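Local coordinates for protein Pyrimidine/purine nucleoside phosphorylase (Acinetobacter sp. ADP1, PDB 3HQX) that probably catalyses the reversible phosphorolysis of diverse purine and pyrimidine nucleosides, releasing the free base and alpha-D-ribose 1-phosphate, at residues T13-S18 with S28-F33; P50-T55 with L94-T99; E59-I64 with L103-H108; S65-V70 with L80-Q85. All blocks are in the same frame, centred on the assembly; numbering follows the deposited sequence.

Contact 1. Residues T13-S18 with S28-F33; sequences TVIKKS and SHTVQF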
loop_
_atom_site.group_PDB
_atom_site.type_symbol
_atom_site.label_atom_id
_atom_site.label_comp_id
_atom_site.label_asym_id
_atom_site.label_seq_id
_atom_site.Cartn_x
_atom_site.Cartn_y
_atom_site.Cartn_z
ATOM N N THR A 13 -6.678 13.748 -1.828
ATOM C CA THR A 13 -5.535 13.596 -2.701
ATOM C C THR A 13 -4.717 12.445 -2.177
ATOM O O THR A 13 -4.496 12.294 -0.945
ATOM C CB THR A 13 -4.677 14.878 -2.728
ATOM O OG1 THR A 13 -5.385 15.896 -3.453
ATOM C CG2 THR A 13 -3.336 14.666 -3.439
ATOM N N VAL A 14 -4.245 11.591 -3.081
ATOM C CA VAL A 14 -3.381 10.511 -2.693
ATOM C C VAL A 14 -2.101 10.634 -3.518
ATOM O O VAL A 14 -2.158 10.716 -4.753
ATOM C CB VAL A 14 -4.014 9.118 -2.904
ATOM C CG1 VAL A 14 -3.030 8.017 -2.445
ATOM C CG2 VAL A 14 -5.311 9.041 -2.173
ATOM N N ILE A 15 -0.969 10.616 -2.834
ATOM C CA ILE A 15 0.344 10.642 -3.512
ATOM C C ILE A 15 0.655 9.234 -4.007
ATOM O O ILE A 15 0.596 8.243 -3.248
ATOM C CB ILE A 15 1.466 11.199 -2.605
ATOM C CG1 ILE A 15 1.041 12.551 -2.059
ATOM C CG2 ILE A 15 2.819 11.173 -3.320
ATOM C CD1 ILE A 15 0.781 13.579 -3.033
ATOM N N LYS A 16 0.994 9.124 -5.283
ATOM C CA LYS A 16 1.142 7.769 -5.888
ATOM C C LYS A 16 2.340 6.966 -5.345
ATOM O O LYS A 16 2.234 5.757 -5.126
ATOM C CB LYS A 16 1.226 7.912 -7.392
ATOM C CG LYS A 16 -0.046 8.478 -8.030
ATOM C CD LYS A 16 0.066 8.609 -9.497
ATOM C CE LYS A 16 -1.061 9.375 -10.140
ATOM N NZ LYS A 16 -0.952 9.568 -11.637
ATOM N N LYS A 17 3.493 7.602 -5.182
ATOM C CA LYS A 17 4.679 6.887 -4.726
ATOM C C LYS A 17 4.550 6.453 -3.272
ATOM O O LYS A 17 4.362 7.309 -2.357
ATOM C CB LYS A 17 5.942 7.727 -4.957
ATOM C CG LYS A 17 7.206 7.171 -4.422
ATOM C CD LYS A 17 7.727 5.977 -5.320
ATOM C CE LYS A 17 8.786 5.137 -4.632
ATOM N NZ LYS A 17 8.221 4.089 -3.686
ATOM N N SER A 18 4.692 5.148 -3.051
ATOM C CA SER A 18 4.637 4.585 -1.687
ATOM C C SER A 18 5.890 4.890 -0.901
ATOM O O SER A 18 6.936 5.249 -1.471
ATOM C CB SER A 18 4.457 3.072 -1.761
ATOM O OG SER A 18 5.605 2.494 -2.319
ATOM N N SER A 28 3.170 2.223 2.791
ATOM C CA SER A 28 2.142 3.235 3.028
ATOM C C SER A 28 2.086 4.284 1.935
ATOM O O SER A 28 3.045 4.438 1.165
ATOM C CB SER A 28 2.303 3.857 4.388
ATOM O OG SER A 28 3.463 4.657 4.494
ATOM N N HIS A 29 0.989 5.003 1.904
ATOM C CA HIS A 29 0.818 6.199 1.049
ATOM C C HIS A 29 0.282 7.356 1.879
ATOM O O HIS A 29 -0.397 7.158 2.900
ATOM C CB HIS A 29 -0.166 5.936 -0.056
ATOM C CG HIS A 29 0.331 4.952 -1.092
ATOM N ND1 HIS A 29 0.236 3.598 -0.895
ATOM C CD2 HIS A 29 0.873 5.120 -2.324
ATOM C CE1 HIS A 29 0.721 2.968 -1.964
ATOM N NE2 HIS A 29 1.120 3.867 -2.845
ATOM N N THR A 30 0.637 8.543 1.418
ATOM C CA THR A 30 0.163 9.782 1.998
ATOM C C THR A 30 -1.158 10.145 1.399
ATOM O O THR A 30 -1.323 10.178 0.197
ATOM C CB THR A 30 1.135 10.908 1.744
ATOM O OG1 THR A 30 2.381 10.556 2.367
ATOM C CG2 THR A 30 0.627 12.226 2.331
ATOM N N VAL A 31 -2.079 10.532 2.291
ATOM C CA VAL A 31 -3.429 11.005 1.926
ATOM C C VAL A 31 -3.603 12.443 2.481
ATOM O O VAL A 31 -3.297 12.691 3.635
ATOM C CB VAL A 31 -4.506 10.098 2.535
ATOM C CG1 VAL A 31 -5.868 10.625 2.235
ATOM C CG2 VAL A 31 -4.360 8.670 2.015
ATOM N N GLN A 32 -4.023 13.361 1.630
ATOM C CA GLN A 32 -4.162 14.782 1.983
ATOM C C GLN A 32 -5.602 15.217 1.800
ATOM O O GLN A 32 -6.269 14.923 0.803
ATOM C CB GLN A 32 -3.267 15.665 1.118
ATOM C CG GLN A 32 -1.825 15.284 1.311
ATOM C CD GLN A 32 -0.840 15.846 0.294
ATOM O OE1 GLN A 32 -1.098 15.920 -0.924
ATOM N NE2 GLN A 32 0.352 16.210 0.801
ATOM N N PHE A 33 -6.096 15.908 2.809
ATOM C CA PHE A 33 -7.489 16.283 2.886
ATOM C C PHE A 33 -7.711 17.732 2.420
ATOM O O PHE A 33 -6.748 18.478 2.275
ATOM C CB PHE A 33 -7.997 16.038 4.336
ATOM C CG PHE A 33 -8.019 14.593 4.708
ATOM C CD1 PHE A 33 -9.179 13.897 4.604
ATOM C CD2 PHE A 33 -6.871 13.920 5.020
ATOM C CE1 PHE A 33 -9.202 12.602 4.846
ATOM C CE2 PHE A 33 -6.906 12.592 5.266
ATOM C CZ PHE A 33 -8.089 11.951 5.200
HETATM O O HOH W 1 2.396 8.293 -0.930
#
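Thr-13 and Gln-32 form a hydrogen-bonded pair in the antiparallel hairpin of strands 12-21 and 26-32: Thr-13 N donates to Gln-32 O over 2.9 Å, and Gln-32 N to Thr-13 O over 2.8 Å. The Thr-13 side chain, with CG2 anti to its backbone N, crosses that of Gln-32 obliquely, while OG1 bonds to Asp-10 of the second subunit. On the other face of the sheet Val-14 sits beside Val-31, their CG2 methyls 4.3 Å apart. Ile-15 N reaches Thr-30 O at 3.1 Å, nearly along the C=O axis, and its CG1 lies alongside Thr-30 CB. Val-14 and Ile-15 also pair with a strand of the second subunit, so the sheet runs on across the dimer. Beyond Ile-15 the strands part and a water takes over, accepting from Thr-30 N and donating to the carbonyls of Ile-15 and Lys-17 (2.6 Å from Lys-17 O). Lys-16 turns away, its NZ bonded to Ser-6 of the second subunit, but its carbonyl O joins Ile-15 O at the edge of the His-29 imidazole. Ser-18 CB rests over one face of that ring, a CH-pi contact. Two carbonyl oxygens at the ring edge would probably make a positively charged imidazole more favourable.

Contact 2. Residues P50-T55 with L94-T99; sequences PLTFET and LFKIET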
loop_
_atom_site.group_PDB
_atom_site.type_symbol
_atom_site.label_atom_id
_atom_site.label_comp_id
_atom_site.label_asym_id
_atom_site.label_seq_id
_atom_site.Cartn_x
_atom_site.Cartn_y
_atom_site.Cartn_z
ATOM N N PRO A 50 9.826 -6.971 16.493
ATOM C CA PRO A 50 9.145 -5.678 16.467
ATOM C C PRO A 50 9.777 -4.652 15.557
ATOM O O PRO A 50 11.044 -4.596 15.424
ATOM C CB PRO A 50 9.185 -5.199 17.916
ATOM C CG PRO A 50 9.417 -6.433 18.728
ATOM C CD PRO A 50 10.290 -7.306 17.852
ATOM N N LEU A 51 8.896 -3.869 14.921
ATOM C CA LEU A 51 9.300 -2.774 14.081
ATOM C C LEU A 51 9.240 -1.450 14.854
ATOM O O LEU A 51 8.206 -1.127 15.452
ATOM C CB LEU A 51 8.415 -2.715 12.844
ATOM C CG LEU A 51 8.276 -4.037 12.095
ATOM C CD1 LEU A 51 7.363 -3.690 10.890
ATOM C CD2 LEU A 51 9.681 -4.629 11.683
ATOM N N THR A 52 10.318 -0.659 14.814
ATOM C CA THR A 52 10.371 0.617 15.567
ATOM C C THR A 52 10.046 1.787 14.664
ATOM O O THR A 52 10.707 1.977 13.641
ATOM C CB THR A 52 11.748 0.885 16.311
ATOM O OG1 THR A 52 12.059 -0.186 17.224
ATOM C CG2 THR A 52 11.680 2.138 17.138
ATOM N N PHE A 53 9.067 2.610 15.074
ATOM C CA PHE A 53 8.814 3.895 14.461
ATOM C C PHE A 53 9.029 4.993 15.447
ATOM O O PHE A 53 8.724 4.815 16.647
ATOM C CB PHE A 53 7.368 3.971 14.014
ATOM C CG PHE A 53 7.013 2.996 12.947
ATOM C CD1 PHE A 53 7.185 3.339 11.639
ATOM C CD2 PHE A 53 6.561 1.726 13.263
ATOM C CE1 PHE A 53 6.846 2.437 10.648
ATOM C CE2 PHE A 53 6.231 0.853 12.306
ATOM C CZ PHE A 53 6.350 1.201 11.001
ATOM N N GLU A 54 9.578 6.116 14.952
ATOM C CA GLU A 54 9.910 7.278 15.786
ATOM C C GLU A 54 9.087 8.498 15.393
ATOM O O GLU A 54 8.852 8.770 14.182
ATOM C CB GLU A 54 11.437 7.562 15.752
ATOM C CG GLU A 54 12.230 6.346 16.219
ATOM C CD GLU A 54 13.727 6.575 16.322
ATOM O OE1 GLU A 54 14.127 7.742 16.229
ATOM O OE2 GLU A 54 14.487 5.569 16.479
ATOM N N THR A 55 8.585 9.223 16.383
ATOM C CA THR A 55 7.704 10.343 16.092
ATOM C C THR A 55 8.376 11.672 16.349
ATOM O O THR A 55 9.148 11.782 17.278
ATOM C CB THR A 55 6.458 10.269 16.993
ATOM O OG1 THR A 55 6.869 10.263 18.378
ATOM C CG2 THR A 55 5.691 9.029 16.678
ATOM N N LEU A 94 8.494 7.165 20.377
ATOM C CA LEU A 94 8.572 5.983 19.524
ATOM C C LEU A 94 7.572 4.916 19.949
ATOM O O LEU A 94 6.994 4.957 21.049
ATOM C CB LEU A 94 9.975 5.354 19.544
ATOM C CG LEU A 94 10.545 4.666 20.794
ATOM C CD1 LEU A 94 9.941 3.385 21.040
ATOM C CD2 LEU A 94 12.046 4.434 20.629
ATOM N N PHE A 95 7.388 3.958 19.059
ATOM C CA PHE A 95 6.628 2.758 19.352
ATOM C C PHE A 95 7.213 1.584 18.594
ATOM O O PHE A 95 7.850 1.785 17.571
ATOM C CB PHE A 95 5.113 2.967 19.105
ATOM C CG PHE A 95 4.699 3.123 17.661
ATOM C CD1 PHE A 95 4.276 2.029 16.954
ATOM C CD2 PHE A 95 4.682 4.334 17.041
ATOM C CE1 PHE A 95 3.810 2.132 15.675
ATOM C CE2 PHE A 95 4.202 4.442 15.736
ATOM C CZ PHE A 95 3.792 3.329 15.063
ATOM N N LYS A 96 7.004 0.379 19.121
ATOM C CA LYS A 96 7.517 -0.856 18.553
ATOM C C LYS A 96 6.344 -1.780 18.375
ATOM O O LYS A 96 5.631 -2.036 19.342
ATOM C CB LYS A 96 8.547 -1.498 19.473
ATOM C CG LYS A 96 9.714 -0.564 19.859
ATOM C CD LYS A 96 10.808 -1.303 20.632
ATOM C CE LYS A 96 12.014 -0.439 20.757
ATOM N NZ LYS A 96 11.597 0.923 21.192
ATOM N N ILE A 97 6.124 -2.219 17.140
ATOM C CA ILE A 97 4.910 -2.875 16.753
ATOM C C ILE A 97 5.211 -4.241 16.136
ATOM O O ILE A 97 6.191 -4.411 15.373
ATOM C CB ILE A 97 4.080 -1.970 15.811
ATOM C CG1 ILE A 97 2.704 -2.592 15.479
ATOM C CG2 ILE A 97 4.855 -1.664 14.514
ATOM C CD1 ILE A 97 1.651 -1.542 14.970
ATOM N N GLU A 98 4.391 -5.215 16.495
ATOM C CA GLU A 98 4.478 -6.567 15.913
ATOM C C GLU A 98 3.084 -7.026 15.478
ATOM O O GLU A 98 2.074 -6.649 16.077
ATOM C CB GLU A 98 5.178 -7.569 16.866
ATOM C CG GLU A 98 4.894 -7.347 18.285
ATOM C CD GLU A 98 5.705 -8.235 19.225
ATOM O OE1 GLU A 98 6.940 -8.174 19.233
ATOM O OE2 GLU A 98 5.086 -8.987 19.959
ATOM N N THR A 99 3.052 -7.858 14.445
ATOM C CA THR A 99 1.823 -8.443 14.002
ATOM C C THR A 99 2.067 -9.794 13.361
ATOM O O THR A 99 3.162 -10.019 12.830
ATOM C CB THR A 99 1.090 -7.498 12.987
ATOM O OG1 THR A 99 -0.178 -8.075 12.683
ATOM C CG2 THR A 99 1.937 -7.256 11.700
#
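Ile-97 O is gripped twice from the neighbouring strand: Leu-51 N donates to it over 2.8 Å, almost straight at 175° and in the carbonyl plane, and Pro-50 CA adds a weaker CA-H...O contact at 3.4 Å. Ile-97 N returns a bond to Leu-51 O, and Phe-53 and Phe-95 exchange two more, each close to the C=O axis. These bonds hold strand 51-54 as an edge strand, antiparallel to 94-98, in the four-stranded sheet of the cupin fold. Leu-51, Phe-53, Phe-95 and Ile-97 share one face of it. Phe-95 CG occupies the crowded position between backbone N and carbonyl carbon (chi1 69°), which brings its ring toward Phe-53; Phe-53 CB then lies over the Phe-95 face, 4.0 Å from the centroid. The two rings are near parallel, planes at 23°, but slid apart so that they barely overlap. Ile-97 CG2 meets Phe-53 CE2 at 3.6 Å, in the plane of the ring. Phe-22 and Phe-87 meet Phe-53 and Phe-95, respectively, edge to face. On the opposite face Lys-96 runs alongside Thr-52, its CE 3.5 Å from Thr-52 OG1, and bends only at chi4, beyond CE. At the strand end Glu-98 OE1 lies 3.1 Å from Pro-50 CG.

Contact 3. Residues E59-I64 with L103-H108; sequences ERMEII and LDYVCH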
loop_
_atom_site.group_PDB
_atom_site.type_symbol
_atom_site.label_atom_id
_atom_site.label_comp_id
_atom_site.label_asym_id
_atom_site.label_seq_id
_atom_site.Cartn_x
_atom_site.Cartn_y
_atom_site.Cartn_z
ATOM N N GLU A 59 1.085 11.347 17.214
ATOM C CA GLU A 59 0.420 10.564 16.217
ATOM C C GLU A 59 -0.693 9.749 16.875
ATOM O O GLU A 59 -0.539 9.325 17.997
ATOM C CB GLU A 59 1.425 9.586 15.549
ATOM C CG GLU A 59 2.353 10.239 14.585
ATOM C CD GLU A 59 3.359 9.259 13.978
ATOM O OE1 GLU A 59 3.294 8.041 14.284
ATOM O OE2 GLU A 59 4.251 9.726 13.261
ATOM N N ARG A 60 -1.798 9.528 16.165
ATOM C CA ARG A 60 -2.729 8.465 16.543
ATOM C C ARG A 60 -2.719 7.375 15.472
ATOM O O ARG A 60 -2.916 7.658 14.311
ATOM C CB ARG A 60 -4.158 8.978 16.755
ATOM C CG ARG A 60 -5.148 7.915 17.056
ATOM C CD ARG A 60 -6.526 8.474 17.412
ATOM N NE ARG A 60 -7.224 9.178 16.312
ATOM C CZ ARG A 60 -8.161 8.656 15.514
ATOM N NH1 ARG A 60 -8.486 7.374 15.563
ATOM N NH2 ARG A 60 -8.781 9.436 14.605
HETATM N N MSE A 61 -2.457 6.146 15.899
HETATM C CA MSE A 61 -2.488 4.981 15.025
HETATM C C MSE A 61 -3.829 4.287 15.198
HETATM O O MSE A 61 -4.202 3.894 16.311
HETATM C CB MSE A 61 -1.378 4.016 15.412
HETATM C CG MSE A 61 -0.015 4.443 14.935
HETATM SE SE MSE A 61 0.260 4.169 13.047
HETATM C CE MSE A 61 0.406 2.184 13.146
ATOM N N GLU A 62 -4.593 4.218 14.118
ATOM C CA GLU A 62 -5.905 3.604 14.116
ATOM C C GLU A 62 -5.786 2.294 13.362
ATOM O O GLU A 62 -5.343 2.290 12.209
ATOM C CB GLU A 62 -6.908 4.534 13.397
ATOM C CG GLU A 62 -8.307 3.920 13.235
ATOM C CD GLU A 62 -9.261 4.752 12.426
ATOM O OE1 GLU A 62 -8.888 5.846 11.929
ATOM O OE2 GLU A 62 -10.425 4.298 12.289
ATOM N N ILE A 63 -6.238 1.204 13.982
ATOM C CA ILE A 63 -6.213 -0.076 13.306
ATOM C C ILE A 63 -7.496 -0.197 12.501
ATOM O O ILE A 63 -8.598 -0.149 13.042
ATOM C CB ILE A 63 -6.056 -1.255 14.288
ATOM C CG1 ILE A 63 -4.776 -1.130 15.180
ATOM C CG2 ILE A 63 -5.990 -2.583 13.523
ATOM C CD1 ILE A 63 -3.497 -0.712 14.420
ATOM N N ILE A 64 -7.322 -0.435 11.222
ATOM C CA ILE A 64 -8.401 -0.618 10.252
ATOM C C ILE A 64 -8.766 -2.136 10.094
ATOM O O ILE A 64 -9.951 -2.470 9.954
ATOM C CB ILE A 64 -8.031 0.017 8.856
ATOM C CG1 ILE A 64 -7.856 1.536 8.929
ATOM C CG2 ILE A 64 -9.071 -0.396 7.782
ATOM C CD1 ILE A 64 -8.974 2.308 9.579
ATOM N N LEU A 103 -1.780 -6.168 8.684
ATOM C CA LEU A 103 -2.305 -5.115 9.538
ATOM C C LEU A 103 -2.521 -3.859 8.715
ATOM O O LEU A 103 -1.554 -3.298 8.162
ATOM C CB LEU A 103 -1.313 -4.785 10.673
ATOM C CG LEU A 103 -1.797 -3.822 11.741
ATOM C CD1 LEU A 103 -2.801 -4.533 12.700
ATOM C CD2 LEU A 103 -0.647 -3.100 12.448
ATOM N N ASP A 104 -3.778 -3.418 8.599
ATOM C CA ASP A 104 -4.055 -2.147 7.922
ATOM C C ASP A 104 -4.230 -1.094 8.976
ATOM O O ASP A 104 -4.890 -1.313 9.984
ATOM C CB ASP A 104 -5.367 -2.223 7.117
ATOM C CG ASP A 104 -5.258 -3.177 5.920
ATOM O OD1 ASP A 104 -4.977 -2.692 4.808
ATOM O OD2 ASP A 104 -5.506 -4.396 6.098
ATOM N N TYR A 105 -3.664 0.075 8.725
ATOM C CA TYR A 105 -3.754 1.182 9.672
ATOM C C TYR A 105 -3.900 2.538 8.972
ATOM O O TYR A 105 -3.597 2.701 7.772
ATOM C CB TYR A 105 -2.542 1.196 10.626
ATOM C CG TYR A 105 -1.266 1.575 9.925
ATOM C CD1 TYR A 105 -0.905 2.905 9.783
ATOM C CD2 TYR A 105 -0.438 0.614 9.377
ATOM C CE1 TYR A 105 0.221 3.284 9.084
ATOM C CE2 TYR A 105 0.720 0.984 8.684
ATOM C CZ TYR A 105 1.023 2.305 8.536
ATOM O OH TYR A 105 2.176 2.600 7.847
ATOM N N VAL A 106 -4.409 3.503 9.757
ATOM C CA VAL A 106 -4.313 4.931 9.392
ATOM C C VAL A 106 -3.522 5.620 10.512
ATOM O O VAL A 106 -3.817 5.457 11.716
ATOM C CB VAL A 106 -5.690 5.543 9.276
ATOM C CG1 VAL A 106 -5.563 7.057 9.029
ATOM C CG2 VAL A 106 -6.458 4.924 8.078
ATOM N N CYS A 107 -2.521 6.393 10.107
ATOM C CA CYS A 107 -1.772 7.229 11.001
ATOM C C CYS A 107 -2.294 8.639 10.848
ATOM O O CYS A 107 -2.189 9.255 9.788
ATOM C CB CYS A 107 -0.286 7.137 10.703
ATOM S SG CYS A 107 0.725 8.006 11.898
ATOM N N HIS A 108 -2.812 9.153 11.972
ATOM C CA HIS A 108 -3.348 10.487 12.074
ATOM C C HIS A 108 -2.300 11.395 12.689
ATOM O O HIS A 108 -1.810 11.140 13.779
ATOM C CB HIS A 108 -4.578 10.485 12.977
ATOM C CG HIS A 108 -5.717 9.677 12.470
ATOM N ND1 HIS A 108 -5.882 8.337 12.761
ATOM C CD2 HIS A 108 -6.747 10.019 11.667
ATOM C CE1 HIS A 108 -6.978 7.907 12.153
ATOM N NE2 HIS A 108 -7.523 8.897 11.499
#
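Strands 59-63 and 103-108 run antiparallel at 163°, their axes 4.6 Å apart, with Arg-60 paired to His-108 and Glu-62 to Val-106 through two backbone hydrogen bonds each. The side chains of these four residues lie on one face. Arg-60 leaves with CG anti to the backbone N and bends at chi3, which lays its guanidinium flat on the His-108 imidazole, centres 3.8 Å apart and planes at 12°. Val-106 CG1 lies against the opposite face, toward its rim, so the ring has a neighbour on each side. Its ND1 makes a weak bond back to Arg-60 O at 3.4 Å, which helps to fix the ring's rotation, and Arg-60 NH1 is bonded to Ser-86 OG. The stacked guanidinium would probably disfavour a positively charged imidazole, an effect the nearby Glu-62 carboxylate may counter. Met-61 and Ile-63 point the other way, with Tyr-105 and Cys-107, into the space between the two sheets of the cupin beta-sandwich, where Met-61 packs on Phe-95 and Phe-87. Met-61, a selenomethionine, curls at chi2 and chi3 so that CE sits over the Tyr-105 face, 4.0 Å from the centroid, a CH-pi contact, while SE approaches the ring obliquely, a Met-aromatic contact. At Ile-64 the chain turns a corner. Ile-64 N still donates to Asp-104 O, 2.9 Å away and from above the carbonyl plane, and Ile-64 CG1 packs on Val-106 CG2 at 3.8 Å.

Contact 4. Residues S65-V70 with L80-Q85; sequences SGECRV and LFRAGQ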
loop_
_atom_site.group_PDB
_atom_site.type_symbol
_atom_site.label_atom_id
_atom_site.label_comp_id
_atom_site.label_asym_id
_atom_site.label_seq_id
_atom_site.Cartn_x
_atom_site.Cartn_y
_atom_site.Cartn_z
ATOM N N SER A 65 -7.732 -2.998 10.084
ATOM C CA SER A 65 -7.874 -4.432 9.975
ATOM C C SER A 65 -6.728 -5.142 10.655
ATOM O O SER A 65 -5.573 -4.730 10.505
ATOM C CB SER A 65 -7.936 -4.821 8.523
ATOM O OG SER A 65 -8.149 -6.242 8.361
ATOM N N GLY A 66 -7.037 -6.207 11.394
ATOM C CA GLY A 66 -5.987 -7.004 12.007
ATOM C C GLY A 66 -5.853 -6.787 13.483
ATOM O O GLY A 66 -6.747 -6.241 14.174
ATOM N N GLU A 67 -4.727 -7.264 13.958
ATOM C CA GLU A 67 -4.413 -7.374 15.383
ATOM C C GLU A 67 -2.937 -7.097 15.518
ATOM O O GLU A 67 -2.132 -7.655 14.743
ATOM C CB GLU A 67 -4.675 -8.800 15.879
ATOM C CG GLU A 67 -4.203 -9.074 17.316
ATOM C CD GLU A 67 -4.583 -10.418 17.773
ATOM O OE1 GLU A 67 -5.753 -10.804 17.626
ATOM O OE2 GLU A 67 -3.680 -11.138 18.257
ATOM N N CYS A 68 -2.560 -6.259 16.486
ATOM C CA CYS A 68 -1.116 -6.013 16.726
ATOM C C CYS A 68 -0.834 -5.912 18.204
ATOM O O CYS A 68 -1.719 -5.693 19.005
ATOM C CB CYS A 68 -0.606 -4.733 16.006
ATOM S SG CYS A 68 -1.434 -3.239 16.489
ATOM N N ARG A 69 0.434 -6.039 18.541
ATOM C CA ARG A 69 0.938 -5.755 19.880
ATOM C C ARG A 69 1.973 -4.653 19.792
ATOM O O ARG A 69 2.849 -4.697 18.932
ATOM C CB ARG A 69 1.486 -7.036 20.514
ATOM C CG ARG A 69 0.354 -7.907 20.975
ATOM C CD ARG A 69 0.762 -9.254 21.479
ATOM N NE ARG A 69 -0.356 -10.049 21.983
ATOM C CZ ARG A 69 -1.181 -10.787 21.239
ATOM N NH1 ARG A 69 -1.125 -10.774 19.871
ATOM N NH2 ARG A 69 -2.131 -11.486 21.869
ATOM N N VAL A 70 1.841 -3.665 20.661
ATOM C CA VAL A 70 2.673 -2.458 20.588
ATOM C C VAL A 70 3.222 -2.098 21.945
ATOM O O VAL A 70 2.500 -2.127 22.928
ATOM C CB VAL A 70 1.852 -1.238 20.077
ATOM C CG1 VAL A 70 2.756 -0.071 19.865
ATOM C CG2 VAL A 70 1.173 -1.577 18.764
ATOM N N LEU A 80 -2.299 -4.766 23.320
ATOM C CA LEU A 80 -2.988 -5.397 22.206
ATOM C C LEU A 80 -4.026 -4.437 21.611
ATOM O O LEU A 80 -4.817 -3.865 22.326
ATOM C CB LEU A 80 -3.742 -6.622 22.707
ATOM C CG LEU A 80 -4.608 -7.425 21.722
ATOM C CD1 LEU A 80 -3.784 -8.169 20.745
ATOM C CD2 LEU A 80 -5.423 -8.426 22.573
ATOM N N PHE A 81 -4.022 -4.333 20.295
ATOM C CA PHE A 81 -5.011 -3.549 19.573
ATOM C C PHE A 81 -5.567 -4.346 18.436
ATOM O O PHE A 81 -4.808 -5.030 17.719
ATOM C CB PHE A 81 -4.352 -2.269 19.044
ATOM C CG PHE A 81 -3.787 -1.429 20.125
ATOM C CD1 PHE A 81 -4.597 -0.620 20.898
ATOM C CD2 PHE A 81 -2.459 -1.539 20.477
ATOM C CE1 PHE A 81 -4.069 0.107 21.961
ATOM C CE2 PHE A 81 -1.949 -0.809 21.536
ATOM C CZ PHE A 81 -2.745 0.001 22.271
ATOM N N ARG A 82 -6.876 -4.217 18.229
ATOM C CA ARG A 82 -7.564 -4.859 17.108
ATOM C C ARG A 82 -8.333 -3.823 16.319
ATOM O O ARG A 82 -8.449 -2.637 16.702
ATOM C CB ARG A 82 -8.487 -5.992 17.579
ATOM C CG ARG A 82 -7.767 -7.186 18.148
ATOM C CD ARG A 82 -8.679 -8.336 18.637
ATOM N NE ARG A 82 -7.865 -9.498 18.977
ATOM C CZ ARG A 82 -7.865 -10.159 20.138
ATOM N NH1 ARG A 82 -8.659 -9.785 21.138
ATOM N NH2 ARG A 82 -7.066 -11.218 20.273
ATOM N N ALA A 83 -8.870 -4.262 15.184
ATOM C CA ALA A 83 -9.590 -3.356 14.314
ATOM C C ALA A 83 -10.655 -2.547 15.043
ATOM O O ALA A 83 -11.463 -3.075 15.862
ATOM C CB ALA A 83 -10.218 -4.124 13.107
ATOM N N GLY A 84 -10.602 -1.236 14.790
ATOM C CA GLY A 84 -11.498 -0.290 15.390
ATOM C C GLY A 84 -10.891 0.467 16.561
ATOM O O GLY A 84 -11.433 1.481 16.997
ATOM N N GLN A 85 -9.788 -0.023 17.068
ATOM C CA GLN A 85 -9.102 0.603 18.183
ATOM C C GLN A 85 -7.961 1.466 17.696
ATOM O O GLN A 85 -7.401 1.223 16.626
ATOM C CB GLN A 85 -8.598 -0.499 19.090
ATOM C CG GLN A 85 -9.722 -1.293 19.699
ATOM C CD GLN A 85 -9.272 -2.373 20.662
ATOM O OE1 GLN A 85 -8.299 -3.090 20.401
ATOM N NE2 GLN A 85 -10.067 -2.575 21.744
#
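Phe-81, Leu-80 and Glu-67 have the largest buried surfaces in this contact, which lies in the beta hairpin of strands 67-72 and 79-82 at one edge of the four-stranded cupin sheet. Phe-81 forms the hydrogen-bonded pair with Cys-68: Cys-68 N donates to Phe-81 O over 2.8 Å, nearly along the C=O axis, and Phe-81 N to Cys-68 O over 3.0 Å. Its side chain faces inward, with Cys-68 SG at the ring edge and Val-70 CG2 4.0 Å from Phe-81 CD2; the Phe-87 ring meets it, and Ile-63 packs against Phe-81 CB, both from the facing sheet. Leu-80 lies on the outer face among charged groups. With CG anti to the backbone N, it puts CD1 squarely over the guanidinium of Arg-69, 3.7 Å from CZ, and CD2 over the rim of the Arg-82 guanidinium, and CD1 also touches Glu-67 CG. Glu-67 is extended between these two arginines and links them in a salt-bridge network. Arg-82 grips it side-on: NE at 2.8 Å and NH2 at 3.0 Å both donate to Glu-67 OE1, which lies in the guanidinium plane although the carboxylate is turned 68° to it. Arg-69 NH1 takes the other oxygen, Glu-67 OE2, on its anti lone pair at 3.0 Å. One carboxylate, shared by two arginines, probably offsets their charge only in part. Past the paired residues, Ala-83 N makes a weak bond to Gly-66 O. A type II turn then runs from Arg-82 to Gln-85, where Gln-85 OE1 folds back to accept Arg-82 N in its carbonyl plane, on a lone pair, over 2.8 Å.

How the contacts relate
From the N terminus, contact 1 closes first, as a local hairpin at one edge of the six-stranded sheet, beside the second subunit. The chain then passes along strand 38-44 to open contact 2 and, soon after, contact 3. Before either closes, contact 4 forms its own hairpin, nested inside both loops. Contact 2 closes at strand 94-98 and contact 3 at 103-108, so these two cross. Contacts 2 and 4 belong to the four-stranded sheet, where strands 94-98 and 67-72 are neighbours, whereas contact 3 lies in the same sheet as contact 1. Ile-97 against Leu-103 joins the sheets, and backbone bonds of Ile-63 to Gly-84 and Gln-85 tie contact 3 to contact 4.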